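Side-chain contacts in nucleoside 2-deoxyribosyltransferase (Enterococcus faecalis, PDB 7M5H), which probably acts on deoxyribonucleosides or their monophosphates, breaking the N-glycosidic bond between base and deoxyribose: residues L139-N143 against G144-S148; P80-D83 against A84-S88. All coordinates share one frame; numbering follows the deposited sequence.

Interaction 1. Residues L139-N143 against G144-S148; sequences LIKLN and GRVVS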
ATOM      1  N   LEU B 139      14.578   7.017  11.230  1.00 29.03           N
ATOM      2  CA  LEU B 139      14.392   6.780  12.661  1.00 30.88           C
ATOM      3  C   LEU B 139      15.112   5.515  13.108  1.00 29.15           C
ATOM      4  O   LEU B 139      15.649   5.456  14.221  1.00 29.25           O
ATOM      5  CB  LEU B 139      12.901   6.692  12.991  1.00 29.47           C
ATOM      6  CG  LEU B 139      12.074   7.970  12.841  1.00 29.50           C
ATOM      7  CD1 LEU B 139      10.633   7.729  13.257  1.00 29.57           C
ATOM      8  CD2 LEU B 139      12.682   9.098  13.657  1.00 23.37           C
ATOM      9  N   ILE B 140      15.137   4.494  12.250  1.00 27.13           N
ATOM     10  CA  ILE B 140      15.851   3.263  12.570  1.00 29.52           C
ATOM     11  C   ILE B 140      17.348   3.522  12.658  1.00 29.59           C
ATOM     12  O   ILE B 140      17.993   3.200  13.664  1.00 31.74           O
ATOM     13  CB  ILE B 140      15.538   2.177  11.526  1.00 31.31           C
ATOM     14  CG1 ILE B 140      14.031   1.914  11.456  1.00 31.54           C
ATOM     15  CG2 ILE B 140      16.305   0.901  11.843  1.00 31.37           C
ATOM     16  CD1 ILE B 140      13.622   1.053  10.285  1.00 29.32           C
ATOM     17  N   LYS B 141      17.927   4.101  11.602  1.00 30.49           N
ATOM     18  CA  LYS B 141      19.372   4.284  11.544  1.00 32.32           C
ATOM     19  C   LYS B 141      19.883   5.280  12.576  1.00 29.06           C
ATOM     20  O   LYS B 141      21.076   5.257  12.898  1.00 33.40           O
ATOM     21  CB  LYS B 141      19.792   4.735  10.145  1.00 33.94           C
ATOM     22  CG  LYS B 141      19.369   3.797   9.027  1.00 29.58           C
ATOM     23  CD  LYS B 141      20.046   4.184   7.723  1.00 31.05           C
ATOM     24  CE  LYS B 141      19.722   3.201   6.612  1.00 33.63           C
ATOM     25  NZ  LYS B 141      20.540   3.483   5.400  1.00 32.58           N
ATOM     26  N   LEU B 142      19.018   6.156  13.095  1.00 32.87           N
ATOM     27  CA  LEU B 142      19.456   7.098  14.120  1.00 33.45           C
ATOM     28  C   LEU B 142      19.828   6.389  15.417  1.00 35.23           C
ATOM     29  O   LEU B 142      20.584   6.938  16.225  1.00 34.82           O
ATOM     30  CB  LEU B 142      18.369   8.147  14.373  1.00 32.35           C
ATOM     31  CG  LEU B 142      18.297   9.274  13.339  1.00 33.82           C
ATOM     32  CD1 LEU B 142      17.042  10.115  13.513  1.00 28.27           C
ATOM     33  CD2 LEU B 142      19.540  10.142  13.424  1.00 26.90           C
ATOM     34  N   ASN B 143      19.311   5.178  15.632  1.00 35.96           N
ATOM     35  CA  ASN B 143      19.629   4.348  16.783  1.00 38.44           C
ATOM     36  C   ASN B 143      19.289   2.910  16.387  1.00 37.47           C
ATOM     37  O   ASN B 143      18.300   2.317  16.823  1.00 34.78           O
ATOM     38  CB  ASN B 143      18.868   4.785  18.036  1.00 34.86           C
ATOM     39  CG  ASN B 143      19.282   4.011  19.275  1.00 42.90           C
ATOM     40  OD1 ASN B 143      20.422   3.554  19.401  1.00 37.55           O
ATOM     41  ND2 ASN B 143      18.356   3.879  20.210  1.00 40.85           N
ATOM     42  N   GLY B 144      20.112   2.354  15.525  1.00 38.71           N
ATOM     43  CA  GLY B 144      19.941   1.000  15.050  1.00 37.74           C
ATOM     44  C   GLY B 144      20.561   0.844  13.673  1.00 34.70           C
ATOM     45  O   GLY B 144      21.554   1.492  13.352  1.00 37.74           O
ATOM     46  N   ARG B 145      19.943  -0.018  12.872  1.00 36.14           N
ATOM     47  CA  ARG B 145      20.549  -0.420  11.616  1.00 36.28           C
ATOM     48  C   ARG B 145      19.504  -1.123  10.769  1.00 39.30           C
ATOM     49  O   ARG B 145      18.583  -1.755  11.295  1.00 34.38           O
ATOM     50  CB  ARG B 145      21.745  -1.343  11.873  1.00 38.07           C
ATOM     51  CG  ARG B 145      22.519  -1.797  10.645  1.00 51.33           C
ATOM     52  CD  ARG B 145      23.435  -2.963  11.010  1.00 46.00           C
ATOM     53  NE  ARG B 145      24.849  -2.696  10.752  1.00 67.85           N
ATOM     54  CZ  ARG B 145      25.611  -3.418   9.934  1.00 70.39           C
ATOM     55  NH1 ARG B 145      26.889  -3.101   9.762  1.00 60.63           N
ATOM     56  NH2 ARG B 145      25.101  -4.463   9.295  1.00 67.70           N
ATOM     57  N   VAL B 146      19.644  -0.982   9.454  1.00 40.11           N
ATOM     58  CA  VAL B 146      18.847  -1.715   8.480  1.00 32.81           C
ATOM     59  C   VAL B 146      19.770  -2.682   7.752  1.00 40.09           C
ATOM     60  O   VAL B 146      20.793  -2.272   7.192  1.00 41.38           O
ATOM     61  CB  VAL B 146      18.152  -0.772   7.484  1.00 37.67           C
ATOM     62  CG1 VAL B 146      17.300  -1.571   6.506  1.00 27.56           C
ATOM     63  CG2 VAL B 146      17.311   0.266   8.216  1.00 30.74           C
ATOM     64  N   VAL B 147      19.404  -3.963   7.751  1.00 37.39           N
ATOM     65  CA  VAL B 147      20.165  -4.993   7.058  1.00 38.00           C
ATOM     66  C   VAL B 147      19.299  -5.571   5.946  1.00 36.84           C
ATOM     67  O   VAL B 147      18.075  -5.427   5.938  1.00 40.32           O
ATOM     68  CB  VAL B 147      20.646  -6.104   8.012  1.00 41.61           C
ATOM     69  CG1 VAL B 147      21.590  -5.532   9.057  1.00 39.53           C
ATOM     70  CG2 VAL B 147      19.457  -6.783   8.672  1.00 42.99           C
ATOM     71  N   SER B 148      19.957  -6.238   4.997  1.00 37.67           N
ATOM     72  CA  SER B 148      19.288  -6.755   3.809  1.00 44.69           C
ATOM     73  C   SER B 148      19.306  -8.277   3.721  1.00 45.72           C
ATOM     74  O   SER B 148      18.876  -8.831   2.703  1.00 49.70           O
ATOM     75  CB  SER B 148      19.916  -6.156   2.546  1.00 41.18           C
ATOM     76  OG  SER B 148      21.292  -6.481   2.464  1.00 48.40           O
TER
HETATM   77  O   HOH W   1      22.843   3.246  11.509  1.00 50.19           O

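Interaction 2. Residues P80-D83 against A84-S88; sequences PTID and AGVAS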
ATOM      1  N   PRO B  80       4.743  -4.075  -0.149  1.00 35.60           N
ATOM      2  CA  PRO B  80       4.624  -2.936  -1.073  1.00 32.66           C
ATOM      3  C   PRO B  80       4.857  -1.608  -0.380  1.00 36.61           C
ATOM      4  O   PRO B  80       5.381  -0.671  -0.996  1.00 32.29           O
ATOM      5  CB  PRO B  80       3.191  -3.061  -1.608  1.00 30.67           C
ATOM      6  CG  PRO B  80       2.468  -3.854  -0.575  1.00 34.99           C
ATOM      7  CD  PRO B  80       3.477  -4.813  -0.010  1.00 34.42           C
ATOM      8  N   THR B  81       4.476  -1.509   0.890  1.00 29.93           N
ATOM      9  CA  THR B  81       4.822  -0.394   1.753  1.00 30.63           C
ATOM     10  C   THR B  81       5.183  -0.964   3.117  1.00 28.23           C
ATOM     11  O   THR B  81       4.845  -2.106   3.437  1.00 29.56           O
ATOM     12  CB  THR B  81       3.669   0.612   1.894  1.00 35.05           C
ATOM     13  OG1 THR B  81       2.490  -0.075   2.335  1.00 39.82           O
ATOM     14  CG2 THR B  81       3.381   1.304   0.567  1.00 31.44           C
ATOM     15  N   ILE B  82       5.887  -0.164   3.919  1.00 27.47           N
ATOM     16  CA  ILE B  82       6.126  -0.552   5.302  1.00 24.71           C
ATOM     17  C   ILE B  82       4.790  -0.622   6.024  1.00 26.85           C
ATOM     18  O   ILE B  82       3.963   0.292   5.919  1.00 27.47           O
ATOM     19  CB  ILE B  82       7.086   0.436   5.985  1.00 28.57           C
ATOM     20  CG1 ILE B  82       8.435   0.460   5.265  1.00 30.23           C
ATOM     21  CG2 ILE B  82       7.274   0.069   7.454  1.00 25.82           C
ATOM     22  CD1 ILE B  82       9.380   1.525   5.780  1.00 27.55           C
ATOM     23  N   ASP B  83       4.561  -1.724   6.739  1.00 28.83           N
ATOM     24  CA  ASP B  83       3.319  -1.901   7.481  1.00 27.60           C
ATOM     25  C   ASP B  83       3.084  -0.724   8.418  1.00 31.00           C
ATOM     26  O   ASP B  83       3.986  -0.309   9.150  1.00 26.55           O
ATOM     27  CB  ASP B  83       3.364  -3.209   8.271  1.00 33.37           C
ATOM     28  CG  ASP B  83       2.110  -3.441   9.091  1.00 37.73           C
ATOM     29  OD1 ASP B  83       1.131  -3.986   8.540  1.00 37.00           O
ATOM     30  OD2 ASP B  83       2.104  -3.077  10.286  1.00 36.15           O
ATOM     31  N   ALA B  84       1.860  -0.185   8.383  1.00 26.85           N
ATOM     32  CA  ALA B  84       1.560   1.031   9.133  1.00 31.10           C
ATOM     33  C   ALA B  84       1.744   0.824  10.631  1.00 28.57           C
ATOM     34  O   ALA B  84       2.232   1.718  11.333  1.00 29.79           O
ATOM     35  CB  ALA B  84       0.138   1.501   8.827  1.00 23.21           C
ATOM     36  N   GLY B  85       1.355  -0.345  11.141  1.00 30.61           N
ATOM     37  CA  GLY B  85       1.586  -0.635  12.547  1.00 28.82           C
ATOM     38  C   GLY B  85       3.063  -0.699  12.887  1.00 31.73           C
ATOM     39  O   GLY B  85       3.495  -0.180  13.921  1.00 30.95           O
ATOM     40  N   VAL B  86       3.857  -1.332  12.021  1.00 31.82           N
ATOM     41  CA  VAL B  86       5.301  -1.394  12.231  1.00 29.39           C
ATOM     42  C   VAL B  86       5.904   0.003  12.208  1.00 28.26           C
ATOM     43  O   VAL B  86       6.756   0.342  13.038  1.00 25.44           O
ATOM     44  CB  VAL B  86       5.955  -2.308  11.177  1.00 32.51           C
ATOM     45  CG1 VAL B  86       7.473  -2.256  11.286  1.00 27.80           C
ATOM     46  CG2 VAL B  86       5.452  -3.728  11.331  1.00 30.62           C
ATOM     47  N   ALA B  87       5.472   0.835  11.256  1.00 25.40           N
ATOM     48  CA  ALA B  87       5.986   2.198  11.174  1.00 27.07           C
ATOM     49  C   ALA B  87       5.675   2.982  12.444  1.00 26.64           C
ATOM     50  O   ALA B  87       6.524   3.730  12.943  1.00 30.63           O
ATOM     51  CB  ALA B  87       5.406   2.903   9.949  1.00 23.04           C
ATOM     52  N   SER B  88       4.466   2.817  12.986  1.00 29.06           N
ATOM     53  CA  SER B  88       4.120   3.492  14.234  1.00 29.32           C
ATOM     54  C   SER B  88       4.935   2.949  15.401  1.00 30.59           C
ATOM     55  O   SER B  88       5.387   3.717  16.258  1.00 31.17           O
ATOM     56  CB  SER B  88       2.623   3.350  14.514  1.00 28.14           C
ATOM     57  OG  SER B  88       1.858   4.093  13.581  1.00 29.46           O
TER

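Interaction 1. Residues L139-N143 against G144-S148
K141 passes obliquely across V146, touching its CG2, and I140 meets the same methyl from another direction. The lysine can be followed outward from its backbone. CG is anti to the carbonyl carbon (chi1 -57°), and there it comes within 4.2 Å of V146 CG2. Beyond CG the chain is extended, and CE passes the same methyl, V146 CG2, at 4.1 Å. NZ then leaves the two segments. It forms a salt bridge with E126 and a hydrogen bond to the carbonyl oxygen of I124, both of the third subunit.

I140 sends CG2 to V146 CG2 at 3.8 Å, and the two side chains cross at about a right angle. The same I140 CG2 lies 3.5 Å from R145 O. The contact sits at the turn that joins helix 134-141 to strand 144-147, the last step into the outermost strand, within this chain, of the parallel Rossmann-like sheet. N143 N donates to I140 O at 3.1 Å. G144 follows, with phi 153° and psi -147°, backbone angles open to a residue without a side chain. Its CA sits close to I140 O. A water donates to K141 O at 3.0 Å and to G144 O at 2.9 Å, linking the backbones of these two residues. On the sheet side, I140 and V146 both pack on A102 of neighbouring strand 100-103.

Interaction 2. Residues P80-D83 against A84-S88
D83 and V86 sit side by side at the first turn of helix 84-96, and the carboxylate end of D83 comes in toward the helix. The aspartate CG is anti to its own backbone N (chi1 179°), and this carries the carboxylate over the start of the helix. OD2 is the oxygen that turns inward. It accepts from V86 N at 3.0 Å through its anti lone pair, the one away from OD1, with an N-H...O angle of 152°. G85 N also lies 3.0 Å from D83 OD2. The valine stands alongside the aspartate. V86 CG2 rests against both D83 CB, at 3.7 Å, and D83 OD2, at 3.6 Å.

D83 is the N-cap of the helix, and its side chain satisfies an amide that has no earlier turn to bond to. The backbone of the same residue adds a second grip: D83 O accepts from A87 N at 2.8 Å, the regular i to i+4 bond of the first turn. The helix follows strand 72-76 and its loop in the Rossmann-like fold. D83 OD2 also bonds to a glycerol, probably from the crystallisation liquor, and P12 and F14 touch the side chain. The glycerol is consistent with a pocket at this helix end.

I82 covers another part of the turn. Its CG2 is 4.2 Å from A87 CB and more loosely placed against V86 CG1, at 4.5 Å. Beyond it, I82 packs on L132. Further along the helix, A87 packs on A87 of the second subunit, and S88 OG bonds to A87 O there.

Both contacts are local and lie at helix ends, in series along the chain. Interaction 2 starts helix 84-96; interaction 1 leads from helix 134-141 into strand 144-147. Their centres are 15 Å apart and they do not touch. Helix 84-96 connects them, since I90 packs on L139 and I140. Interaction 2 is largely buried and held by direct hydrogen bonds to a carboxylate and a carbonyl. Interaction 1 is only partly buried, with apolar side chains inside and a water bridge between carbonyls. Both also reach the second and third subunits of the assembly.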